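Local coordinates for DUF871 domain-containing protein (Enterococcus faecalis, PDB 2P0O) that is of unknown function but probably acts as a 6-phospho-N-acetylmuramidase, a TIM-barrel hydrolase that releases 6-phospho-N-acetylmuramic acid from cell-wall-derived saccharides, at residues 21-26 with 53-58; 108-111 with 115-118; 7-12 with 17-22; 126-131 with 136-141. One frame throughout, in Å; residues are numbered along the deposited sequence.

Contact 1. Residues 21-26 with 53-58; sequences IYIKKM and TDLGAI
Ile23 meets Leu55 and Ile58 through the two separate branches of its side chain, and these two methyl contacts are the close ones between the segments. The short branch, CG2, lies against the matching branch of Ile58, with Ile23 CG2 and Ile58 CG2 3.9 Å apart. The long branch ends on the first methyl of Leu55, Ile23 CD1 standing 4.0 Å from Leu55 CD1. In both pairs the side chains cross at about a right angle, so each touch is made at a single methyl and not along the length of a chain. The two isoleucines share one arrangement: chi1 of -70° in Ile23 sets CG1 beside the backbone N and leaves CG2 anti to it, and the two short branches face each other between the helices. Leu55 starts off to the flank of its helix and reaches the interface with its CD1. The backbones stay well apart, 8.2 Å between Ile23 CA and Ile58 CA where they are closest, and the contact is wholly apolar.

Further out, Ile23 also packs on Met64, in the loop that follows helix 48-62, and on Ile7 of strand 4-8. Met26, a selenomethionine one turn on, rests on Ile7 too, and lays its CG 3.4 Å above one face of the Tyr22 ring, toward the rim. Helix 17-28 thus shows one side to the strand and an adjoining one to helix 48-62. Ile23 joins these two helices, the first two of the layer surrounding the parallel barrel, as in a TIM barrel.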
loop_
_atom_site.group_PDB
_atom_site.type_symbol
_atom_site.label_atom_id
_atom_site.label_comp_id
_atom_site.label_asym_id
_atom_site.label_seq_id
_atom_site.Cartn_x
_atom_site.Cartn_y
_atom_site.Cartn_z
ATOM N N ILE A 21 -5.167 14.276 12.442
ATOM C CA ILE A 21 -5.990 14.409 11.221
ATOM C C ILE A 21 -5.724 13.248 10.252
ATOM O O ILE A 21 -6.650 12.547 9.827
ATOM C CB ILE A 21 -5.789 15.788 10.536
ATOM C CG1 ILE A 21 -6.464 16.873 11.360
ATOM C CG2 ILE A 21 -6.414 15.817 9.155
ATOM C CD1 ILE A 21 -5.862 18.270 11.195
ATOM N N TYR A 22 -4.441 13.040 9.944
ATOM C CA TYR A 22 -3.984 11.956 9.108
ATOM C C TYR A 22 -4.450 10.570 9.550
ATOM O O TYR A 22 -4.968 9.786 8.722
ATOM C CB TYR A 22 -2.456 11.984 9.035
ATOM C CG TYR A 22 -1.837 10.828 8.246
ATOM C CD1 TYR A 22 -1.984 10.722 6.854
ATOM C CD2 TYR A 22 -1.069 9.853 8.899
ATOM C CE1 TYR A 22 -1.372 9.641 6.131
ATOM C CE2 TYR A 22 -0.472 8.789 8.208
ATOM C CZ TYR A 22 -0.611 8.690 6.830
ATOM O OH TYR A 22 0.014 7.624 6.179
ATOM N N ILE A 23 -4.212 10.244 10.819
ATOM C CA ILE A 23 -4.586 8.934 11.365
ATOM C C ILE A 23 -6.101 8.668 11.182
ATOM O O ILE A 23 -6.520 7.624 10.649
ATOM C CB ILE A 23 -4.167 8.798 12.854
ATOM C CG1 ILE A 23 -2.642 8.708 12.985
ATOM C CG2 ILE A 23 -4.821 7.570 13.487
ATOM C CD1 ILE A 23 -2.133 8.943 14.421
ATOM N N LYS A 24 -6.901 9.645 11.574
ATOM C CA LYS A 24 -8.352 9.569 11.450
ATOM C C LYS A 24 -8.814 9.401 9.996
ATOM O O LYS A 24 -9.684 8.566 9.707
ATOM C CB LYS A 24 -9.015 10.799 12.085
ATOM C CG LYS A 24 -8.843 10.892 13.581
ATOM C CD LYS A 24 -9.789 11.960 14.190
ATOM C CE LYS A 24 -9.349 12.295 15.609
ATOM N NZ LYS A 24 -10.438 12.867 16.494
ATOM N N LYS A 25 -8.227 10.183 9.084
ATOM C CA LYS A 25 -8.554 10.052 7.663
ATOM C C LYS A 25 -8.164 8.689 7.110
ATOM O O LYS A 25 -8.908 8.098 6.345
ATOM C CB LYS A 25 -7.851 11.119 6.850
ATOM C CG LYS A 25 -8.636 12.391 6.770
ATOM C CD LYS A 25 -7.839 13.473 6.069
ATOM C CE LYS A 25 -8.582 14.792 6.229
ATOM N NZ LYS A 25 -7.871 15.813 5.425
HETATM N N MSE A 26 -6.993 8.189 7.505
HETATM C CA MSE A 26 -6.518 6.899 7.006
HETATM C C MSE A 26 -7.463 5.773 7.439
HETATM O O MSE A 26 -7.817 4.912 6.627
HETATM C CB MSE A 26 -5.065 6.649 7.408
HETATM C CG MSE A 26 -4.089 7.595 6.684
HETATM SE SE MSE A 26 -4.157 7.419 4.703
HETATM C CE MSE A 26 -2.783 6.043 4.488
ATOM N N THR A 53 0.955 6.912 25.431
ATOM C CA THR A 53 -0.343 7.008 26.049
ATOM C C THR A 53 -1.282 7.837 25.172
ATOM O O THR A 53 -2.461 7.510 25.057
ATOM C CB THR A 53 -0.290 7.550 27.534
ATOM O OG1 THR A 53 0.690 6.764 28.272
ATOM C CG2 THR A 53 -1.691 7.439 28.211
ATOM N N ASP A 54 -0.776 8.913 24.553
ATOM C CA ASP A 54 -1.599 9.766 23.578
ATOM C C ASP A 54 -1.973 8.964 22.316
ATOM O O ASP A 54 -3.117 9.060 21.824
ATOM C CB ASP A 54 -0.833 11.013 23.121
ATOM C CG ASP A 54 -0.483 11.952 24.256
ATOM O OD1 ASP A 54 -1.329 12.168 25.190
ATOM O OD2 ASP A 54 0.663 12.494 24.206
ATOM N N LEU A 55 -1.022 8.195 21.788
ATOM C CA LEU A 55 -1.268 7.454 20.534
ATOM C C LEU A 55 -2.274 6.298 20.725
ATOM O O LEU A 55 -3.216 6.134 19.933
ATOM C CB LEU A 55 0.048 6.943 19.890
ATOM C CG LEU A 55 -0.126 6.021 18.657
ATOM C CD1 LEU A 55 -0.790 6.761 17.523
ATOM C CD2 LEU A 55 1.174 5.360 18.162
ATOM N N GLY A 56 -2.059 5.493 21.783
ATOM C CA GLY A 56 -3.010 4.444 22.173
ATOM C C GLY A 56 -4.427 4.965 22.326
ATOM O O GLY A 56 -5.396 4.253 21.983
ATOM N N ALA A 57 -4.551 6.211 22.808
ATOM C CA ALA A 57 -5.868 6.824 22.979
ATOM C C ALA A 57 -6.507 7.054 21.617
ATOM O O ALA A 57 -7.668 6.695 21.391
ATOM C CB ALA A 57 -5.781 8.125 23.781
ATOM N N ILE A 58 -5.730 7.616 20.699
ATOM C CA ILE A 58 -6.194 7.787 19.332
ATOM C C ILE A 58 -6.606 6.426 18.731
ATOM O O ILE A 58 -7.709 6.288 18.208
ATOM C CB ILE A 58 -5.134 8.509 18.468
ATOM C CG1 ILE A 58 -4.713 9.810 19.150
ATOM C CG2 ILE A 58 -5.681 8.818 17.078
ATOM C CD1 ILE A 58 -3.375 10.326 18.655
#

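Contact 2. Residues 108-111 with 115-118; sequences AHAS and DIGL
The backbone doubles back between Ser111 and Ile116, bringing Ser111 CA within 5.6 Å of Asp115 CA and setting the last part of helix 104-111 beside the start of strand 115-119. Ile116 fills the angle between them. Its CG1 lies 3.9 Å from Ser111 CA, and its CD1 goes on to the methyl of Ala110, with Ile116 CD1 4.0 Å from Ala110 CB. Both chi1 and chi2 of Ile116 are near -60°, a bent long branch that carries CD1 onto the alanine. This is the helix-to-strand return of a beta-alpha-beta unit of the TIM barrel, running from strand 95-98 through helix 104-111 to strand 115-119. Met107 and Leu141 pack on the same isoleucine.

Ser111 turns its hydroxyl back to the helix: Ser111 OG donates to Ala108 O over 2.6 Å, in the carbonyl plane and on a lone pair. The same oxygen accepts Ser111 N at 3.0 Å, so Ala108 O is held by two donors from one residue. Ser111 OG in turn takes the backbone N-H of Asp137. The CB of Asp115 points away from the helix, and its carboxylate forms salt bridges with Lys65 and Arg140.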
loop_
_atom_site.group_PDB
_atom_site.type_symbol
_atom_site.label_atom_id
_atom_site.label_comp_id
_atom_site.label_asym_id
_atom_site.label_seq_id
_atom_site.Cartn_x
_atom_site.Cartn_y
_atom_site.Cartn_z
ATOM N N ALA A 108 6.813 -16.524 23.215
ATOM C CA ALA A 108 5.781 -17.547 23.097
ATOM C C ALA A 108 4.677 -17.314 24.129
ATOM O O ALA A 108 3.499 -17.219 23.769
ATOM C CB ALA A 108 6.389 -18.932 23.258
ATOM N N HIS A 109 5.076 -17.188 25.399
ATOM C CA HIS A 109 4.160 -16.865 26.487
ATOM C C HIS A 109 3.359 -15.610 26.225
ATOM O O HIS A 109 2.158 -15.569 26.509
ATOM C CB HIS A 109 4.913 -16.700 27.807
ATOM C CG HIS A 109 5.269 -17.997 28.467
ATOM N ND1 HIS A 109 6.124 -18.915 27.895
ATOM C CD2 HIS A 109 4.897 -18.523 29.659
ATOM C CE1 HIS A 109 6.262 -19.954 28.702
ATOM N NE2 HIS A 109 5.528 -19.740 29.780
ATOM N N ALA A 110 4.017 -14.588 25.685
ATOM C CA ALA A 110 3.364 -13.322 25.438
ATOM C C ALA A 110 2.378 -13.397 24.261
ATOM O O ALA A 110 1.481 -12.544 24.142
ATOM C CB ALA A 110 4.389 -12.211 25.236
ATOM N N SER A 111 2.509 -14.427 23.418
ATOM C CA SER A 111 1.692 -14.476 22.195
ATOM C C SER A 111 0.228 -14.797 22.506
ATOM O O SER A 111 -0.635 -14.510 21.694
ATOM C CB SER A 111 2.242 -15.453 21.157
ATOM O OG SER A 111 2.171 -16.793 21.607
ATOM N N ASP A 115 -0.180 -9.660 20.216
ATOM C CA ASP A 115 0.481 -10.048 18.978
ATOM C C ASP A 115 1.964 -9.852 19.147
ATOM O O ASP A 115 2.401 -8.949 19.881
ATOM C CB ASP A 115 -0.019 -9.239 17.783
ATOM C CG ASP A 115 -1.514 -9.431 17.526
ATOM O OD1 ASP A 115 -2.036 -10.550 17.751
ATOM O OD2 ASP A 115 -2.167 -8.448 17.109
ATOM N N ILE A 116 2.724 -10.730 18.494
ATOM C CA ILE A 116 4.185 -10.718 18.560
ATOM C C ILE A 116 4.777 -10.492 17.165
ATOM O O ILE A 116 4.489 -11.232 16.224
ATOM C CB ILE A 116 4.709 -12.011 19.238
ATOM C CG1 ILE A 116 4.359 -12.006 20.741
ATOM C CG2 ILE A 116 6.222 -12.201 19.029
ATOM C CD1 ILE A 116 4.921 -10.803 21.535
ATOM N N GLY A 117 5.558 -9.424 17.037
ATOM C CA GLY A 117 6.225 -9.090 15.793
ATOM C C GLY A 117 7.541 -9.838 15.717
ATOM O O GLY A 117 8.345 -9.798 16.647
ATOM N N LEU A 118 7.733 -10.555 14.615
ATOM C CA LEU A 118 9.020 -11.170 14.289
ATOM C C LEU A 118 9.668 -10.404 13.126
ATOM O O LEU A 118 9.015 -9.610 12.433
ATOM C CB LEU A 118 8.844 -12.633 13.908
ATOM C CG LEU A 118 7.976 -13.483 14.833
ATOM C CD1 LEU A 118 7.740 -14.833 14.180
ATOM C CD2 LEU A 118 8.667 -13.641 16.191
#

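Contact 3. Residues 7-12 with 17-22; sequences ISVFLG and NDTIIY
Thr19 is the first residue of 17-22 to meet the strand side, and it does so lightly, through its methyl: Thr19 CG2 is 4.4 Å from Val9 CG1. With chi1 at -62° the methyl is anti to the backbone N, while the hydroxyl hydrogen-bonds Thr16 OG1, just before the helix. Ile20, next along, faces helix 48-62 instead and packs on Ile58.

One turn after Asp18, Tyr22 makes the main contact. Its CG lies anti to the backbone N (chi1 176°), which sends the ring off the helix toward strand 4-8, where it slides past Ile7 in the opposite direction. Ile7 CD1 sits 3.9 Å from Tyr22 CE2, obliquely to the ring, and Ile7 CG2 approaches the phenol oxygen, 3.7 Å from Tyr22 OH. Tyr22 OH hydrogen-bonds a water at 2.8 Å, and the same water accepts from Ser8 N at 2.9 Å. Ser8 OG hydrogen-bonds Ile221 O of the last barrel strand.

Strand 4-8 and helix 17-28 open the first beta-alpha-beta unit of the TIM barrel. Their contact is mostly hydrocarbon against hydrocarbon. The phenol, the polar group that touches Ile7, gains a water-mediated link to the strand backbone while its ring carbons stay in apolar packing, and the Thr19 hydroxyl is taken up by Thr16.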
loop_
_atom_site.group_PDB
_atom_site.type_symbol
_atom_site.label_atom_id
_atom_site.label_comp_id
_atom_site.label_asym_id
_atom_site.label_seq_id
_atom_site.Cartn_x
_atom_site.Cartn_y
_atom_site.Cartn_z
ATOM N N ILE A 7 -0.584 2.130 8.589
ATOM C CA ILE A 7 0.250 3.341 8.530
ATOM C C ILE A 7 1.340 3.304 9.593
ATOM O O ILE A 7 1.251 2.552 10.557
ATOM C CB ILE A 7 -0.584 4.640 8.728
ATOM C CG1 ILE A 7 -1.177 4.710 10.157
ATOM C CG2 ILE A 7 -1.641 4.710 7.649
ATOM C CD1 ILE A 7 -2.070 5.973 10.470
ATOM N N SER A 8 2.356 4.140 9.423
ATOM C CA SER A 8 3.400 4.314 10.438
ATOM C C SER A 8 3.269 5.655 11.110
ATOM O O SER A 8 2.799 6.620 10.514
ATOM C CB SER A 8 4.787 4.186 9.816
ATOM O OG SER A 8 4.964 2.866 9.311
ATOM N N VAL A 9 3.639 5.692 12.377
ATOM C CA VAL A 9 3.669 6.924 13.140
ATOM C C VAL A 9 5.021 6.988 13.820
ATOM O O VAL A 9 5.539 5.968 14.249
ATOM C CB VAL A 9 2.517 6.984 14.153
ATOM C CG1 VAL A 9 2.688 8.170 15.089
ATOM C CG2 VAL A 9 1.183 7.081 13.415
ATOM N N PHE A 10 5.608 8.176 13.854
ATOM C CA PHE A 10 6.964 8.383 14.389
ATOM C C PHE A 10 6.875 9.189 15.678
ATOM O O PHE A 10 6.517 10.372 15.670
ATOM C CB PHE A 10 7.851 9.050 13.334
ATOM C CG PHE A 10 8.113 8.158 12.146
ATOM C CD1 PHE A 10 7.177 8.049 11.112
ATOM C CD2 PHE A 10 9.255 7.356 12.104
ATOM C CE1 PHE A 10 7.405 7.175 10.025
ATOM C CE2 PHE A 10 9.494 6.492 11.024
ATOM C CZ PHE A 10 8.594 6.407 9.990
ATOM N N LEU A 11 7.157 8.515 16.792
ATOM C CA LEU A 11 7.000 9.130 18.105
ATOM C C LEU A 11 8.265 9.813 18.610
ATOM O O LEU A 11 8.328 10.198 19.778
ATOM C CB LEU A 11 6.506 8.106 19.134
ATOM C CG LEU A 11 5.139 7.494 18.823
ATOM C CD1 LEU A 11 4.724 6.570 19.955
ATOM C CD2 LEU A 11 4.115 8.603 18.616
ATOM N N GLY A 12 9.256 9.953 17.727
ATOM C CA GLY A 12 10.480 10.705 17.998
ATOM C C GLY A 12 10.194 12.196 17.980
ATOM O O GLY A 12 11.061 13.030 18.260
ATOM N N ASN A 17 -1.233 17.983 15.183
ATOM C CA ASN A 17 -2.639 17.869 14.797
ATOM C C ASN A 17 -2.765 17.284 13.391
ATOM O O ASN A 17 -3.675 16.471 13.121
ATOM C CB ASN A 17 -3.320 19.222 14.945
ATOM C CG ASN A 17 -3.310 19.699 16.403
ATOM O OD1 ASN A 17 -3.194 18.883 17.326
ATOM N ND2 ASN A 17 -3.434 21.015 16.615
ATOM N N ASP A 18 -1.813 17.656 12.520
ATOM C CA ASP A 18 -1.706 17.049 11.214
ATOM C C ASP A 18 -1.628 15.530 11.309
ATOM O O ASP A 18 -2.353 14.850 10.623
ATOM C CB ASP A 18 -0.553 17.652 10.396
ATOM C CG ASP A 18 -0.789 19.145 10.096
ATOM O OD1 ASP A 18 -1.957 19.597 10.166
ATOM O OD2 ASP A 18 0.189 19.873 9.817
ATOM N N THR A 19 -0.826 15.016 12.230
ATOM C CA THR A 19 -0.716 13.579 12.419
ATOM C C THR A 19 -2.027 12.912 12.851
ATOM O O THR A 19 -2.408 11.869 12.299
ATOM C CB THR A 19 0.451 13.248 13.365
ATOM O OG1 THR A 19 1.659 13.714 12.748
ATOM C CG2 THR A 19 0.553 11.740 13.625
ATOM N N ILE A 20 -2.708 13.517 13.815
ATOM C CA ILE A 20 -4.031 13.070 14.261
ATOM C C ILE A 20 -5.064 13.127 13.110
ATOM O O ILE A 20 -5.740 12.130 12.824
ATOM C CB ILE A 20 -4.470 13.844 15.541
ATOM C CG1 ILE A 20 -3.522 13.492 16.693
ATOM C CG2 ILE A 20 -5.926 13.557 15.915
ATOM C CD1 ILE A 20 -3.585 14.442 17.872
ATOM N N ILE A 21 -5.167 14.276 12.442
ATOM C CA ILE A 21 -5.990 14.409 11.221
ATOM C C ILE A 21 -5.724 13.248 10.252
ATOM O O ILE A 21 -6.650 12.547 9.827
ATOM C CB ILE A 21 -5.789 15.788 10.536
ATOM C CG1 ILE A 21 -6.464 16.873 11.360
ATOM C CG2 ILE A 21 -6.414 15.817 9.155
ATOM C CD1 ILE A 21 -5.862 18.270 11.195
ATOM N N TYR A 22 -4.441 13.040 9.944
ATOM C CA TYR A 22 -3.984 11.956 9.108
ATOM C C TYR A 22 -4.450 10.570 9.550
ATOM O O TYR A 22 -4.968 9.786 8.722
ATOM C CB TYR A 22 -2.456 11.984 9.035
ATOM C CG TYR A 22 -1.837 10.828 8.246
ATOM C CD1 TYR A 22 -1.984 10.722 6.854
ATOM C CD2 TYR A 22 -1.069 9.853 8.899
ATOM C CE1 TYR A 22 -1.372 9.641 6.131
ATOM C CE2 TYR A 22 -0.472 8.789 8.208
ATOM C CZ TYR A 22 -0.611 8.690 6.830
ATOM O OH TYR A 22 0.014 7.624 6.179
HETATM O O HOH W 1 2.051 6.316 7.553
#

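Contact 4. Residues 126-131 with 136-141; sequences EEVAEL and ADFSRL
Leu131 reaches Ala136, Phe138 and Leu141 with successive parts of its side chain. Leu131 CB lies 4.0 Å from Ala136 CB and also faces the far end of the Phe138 ring, 4.1 Å from Phe138 CZ. Beyond CG the branches part: CD2 turns to the alanine methyl, whereas CD1 meets Leu141 tip to tip, Leu131 CD1 and Leu141 CD1 being 4.1 Å apart. The backbone closes the same corner, Ala136 N donating to Leu131 O over 2.9 Å at an N-H...O angle of 154°, with the donor tilted 24° from the carbonyl plane. In the TIM barrel this is the turn that leads helix 125-133 back into strand 141-144.

Phe138 brings its rim to the helix: Val128 O lies in the ring plane, 3.6 Å from Phe138 CZ, where the slightly positive ring hydrogens would suit a carbonyl oxygen. Val128 CG1, 3.8 Å from Phe138 CE2, adds an apolar touch. One ring face is covered by Leu141 CD1, 3.7 Å above the plane and over its centre, a CH-pi contact within 136-141. Leu172 packs on both Phe138 and Leu141 from the loop before strand 173-178.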
loop_
_atom_site.group_PDB
_atom_site.type_symbol
_atom_site.label_atom_id
_atom_site.label_comp_id
_atom_site.label_asym_id
_atom_site.label_seq_id
_atom_site.Cartn_x
_atom_site.Cartn_y
_atom_site.Cartn_z
ATOM N N GLU A 126 14.831 -22.696 13.450
ATOM C CA GLU A 126 15.118 -23.123 14.826
ATOM C C GLU A 126 14.293 -22.339 15.832
ATOM O O GLU A 126 13.683 -22.914 16.733
ATOM C CB GLU A 126 16.603 -22.928 15.154
ATOM C CG GLU A 126 17.544 -23.923 14.497
ATOM C CD GLU A 126 17.711 -23.696 12.991
ATOM O OE1 GLU A 126 17.774 -22.521 12.541
ATOM O OE2 GLU A 126 17.785 -24.715 12.260
ATOM N N GLU A 127 14.301 -21.020 15.672
ATOM C CA GLU A 127 13.530 -20.112 16.516
ATOM C C GLU A 127 12.031 -20.395 16.390
ATOM O O GLU A 127 11.318 -20.396 17.385
ATOM C CB GLU A 127 13.843 -18.655 16.153
ATOM C CG GLU A 127 15.285 -18.258 16.419
ATOM C CD GLU A 127 15.682 -16.902 15.824
ATOM O OE1 GLU A 127 15.289 -16.554 14.683
ATOM O OE2 GLU A 127 16.424 -16.181 16.517
ATOM N N VAL A 128 11.580 -20.654 15.163
ATOM C CA VAL A 128 10.196 -21.028 14.885
ATOM C C VAL A 128 9.864 -22.366 15.552
ATOM O O VAL A 128 8.771 -22.544 16.072
ATOM C CB VAL A 128 9.899 -21.096 13.361
ATOM C CG1 VAL A 128 8.436 -21.411 13.105
ATOM C CG2 VAL A 128 10.232 -19.797 12.691
ATOM N N ALA A 129 10.822 -23.292 15.544
ATOM C CA ALA A 129 10.665 -24.573 16.207
ATOM C C ALA A 129 10.646 -24.414 17.740
ATOM O O ALA A 129 10.044 -25.232 18.465
ATOM C CB ALA A 129 11.771 -25.533 15.766
ATOM N N GLU A 130 11.298 -23.360 18.236
ATOM C CA GLU A 130 11.358 -23.128 19.688
ATOM C C GLU A 130 10.043 -22.531 20.195
ATOM O O GLU A 130 9.560 -22.883 21.278
ATOM C CB GLU A 130 12.547 -22.231 20.035
ATOM C CG GLU A 130 12.806 -22.084 21.526
ATOM C CD GLU A 130 13.999 -21.188 21.842
ATOM O OE1 GLU A 130 14.615 -20.635 20.897
ATOM O OE2 GLU A 130 14.314 -21.037 23.045
ATOM N N LEU A 131 9.479 -21.636 19.387
ATOM C CA LEU A 131 8.152 -21.069 19.616
ATOM C C LEU A 131 7.055 -22.137 19.634
ATOM O O LEU A 131 6.134 -22.057 20.438
ATOM C CB LEU A 131 7.826 -20.040 18.534
ATOM C CG LEU A 131 8.550 -18.697 18.577
ATOM C CD1 LEU A 131 8.527 -18.045 17.187
ATOM C CD2 LEU A 131 7.954 -17.788 19.646
ATOM N N ALA A 136 3.524 -21.300 21.377
ATOM C CA ALA A 136 3.131 -19.978 20.976
ATOM C C ALA A 136 1.794 -20.103 20.263
ATOM O O ALA A 136 1.492 -21.139 19.653
ATOM C CB ALA A 136 4.166 -19.367 20.064
ATOM N N ASP A 137 0.993 -19.052 20.383
ATOM C CA ASP A 137 -0.188 -18.863 19.566
ATOM C C ASP A 137 0.319 -18.336 18.201
ATOM O O ASP A 137 0.634 -17.157 18.045
ATOM C CB ASP A 137 -1.138 -17.889 20.288
ATOM C CG ASP A 137 -2.495 -17.723 19.589
ATOM O OD1 ASP A 137 -2.584 -17.896 18.346
ATOM O OD2 ASP A 137 -3.488 -17.394 20.302
ATOM N N PHE A 138 0.438 -19.241 17.231
ATOM C CA PHE A 138 0.968 -18.920 15.900
ATOM C C PHE A 138 0.030 -18.030 15.104
ATOM O O PHE A 138 0.455 -17.389 14.129
ATOM C CB PHE A 138 1.283 -20.202 15.112
ATOM C CG PHE A 138 2.680 -20.726 15.344
ATOM C CD1 PHE A 138 3.109 -21.083 16.631
ATOM C CD2 PHE A 138 3.575 -20.854 14.279
ATOM C CE1 PHE A 138 4.414 -21.557 16.846
ATOM C CE2 PHE A 138 4.867 -21.323 14.483
ATOM C CZ PHE A 138 5.289 -21.681 15.772
ATOM N N SER A 139 -1.235 -17.990 15.537
ATOM C CA SER A 139 -2.258 -17.094 14.990
ATOM C C SER A 139 -2.006 -15.668 15.455
ATOM O O SER A 139 -2.616 -14.725 14.938
ATOM C CB SER A 139 -3.672 -17.526 15.410
ATOM O OG SER A 139 -4.080 -16.868 16.603
ATOM N N ARG A 140 -1.113 -15.501 16.430
ATOM C CA ARG A 140 -0.746 -14.153 16.868
ATOM C C ARG A 140 0.688 -13.706 16.566
ATOM O O ARG A 140 1.176 -12.716 17.111
ATOM C CB ARG A 140 -1.112 -13.992 18.326
ATOM C CG ARG A 140 -2.607 -14.052 18.434
ATOM C CD ARG A 140 -3.026 -13.718 19.751
ATOM N NE ARG A 140 -3.241 -12.297 19.951
ATOM C CZ ARG A 140 -3.814 -11.863 21.060
ATOM N NH1 ARG A 140 -4.183 -12.756 21.963
ATOM N NH2 ARG A 140 -4.017 -10.579 21.273
ATOM N N LEU A 141 1.344 -14.445 15.677
ATOM C CA LEU A 141 2.713 -14.180 15.318
ATOM C C LEU A 141 2.736 -13.488 13.973
ATOM O O LEU A 141 2.150 -13.993 13.010
ATOM C CB LEU A 141 3.514 -15.480 15.263
ATOM C CG LEU A 141 3.747 -16.200 16.603
ATOM C CD1 LEU A 141 4.517 -17.517 16.410
ATOM C CD2 LEU A 141 4.407 -15.290 17.654
#

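The four contacts form two clusters on the TIM-barrel domain. Contacts 1 and 3 have centres 7 Å apart and share Ile21 and Tyr22 of helix 17-28; Ile7 joins them, its CG2 lying 3.6 Å from Met26 CE. Contacts 2 and 4, with centres 8 Å apart, are tied by a backbone hydrogen bond, Ile116 N lying 2.9 Å from Arg140 O, in addition to the bond between Ser111 and Asp137. Between the clusters, centres are 24 to 31 Å apart and nothing touches. All four are packing contacts of the barrel, and none includes the sodium-site residues Met211, Asp213 and Val216.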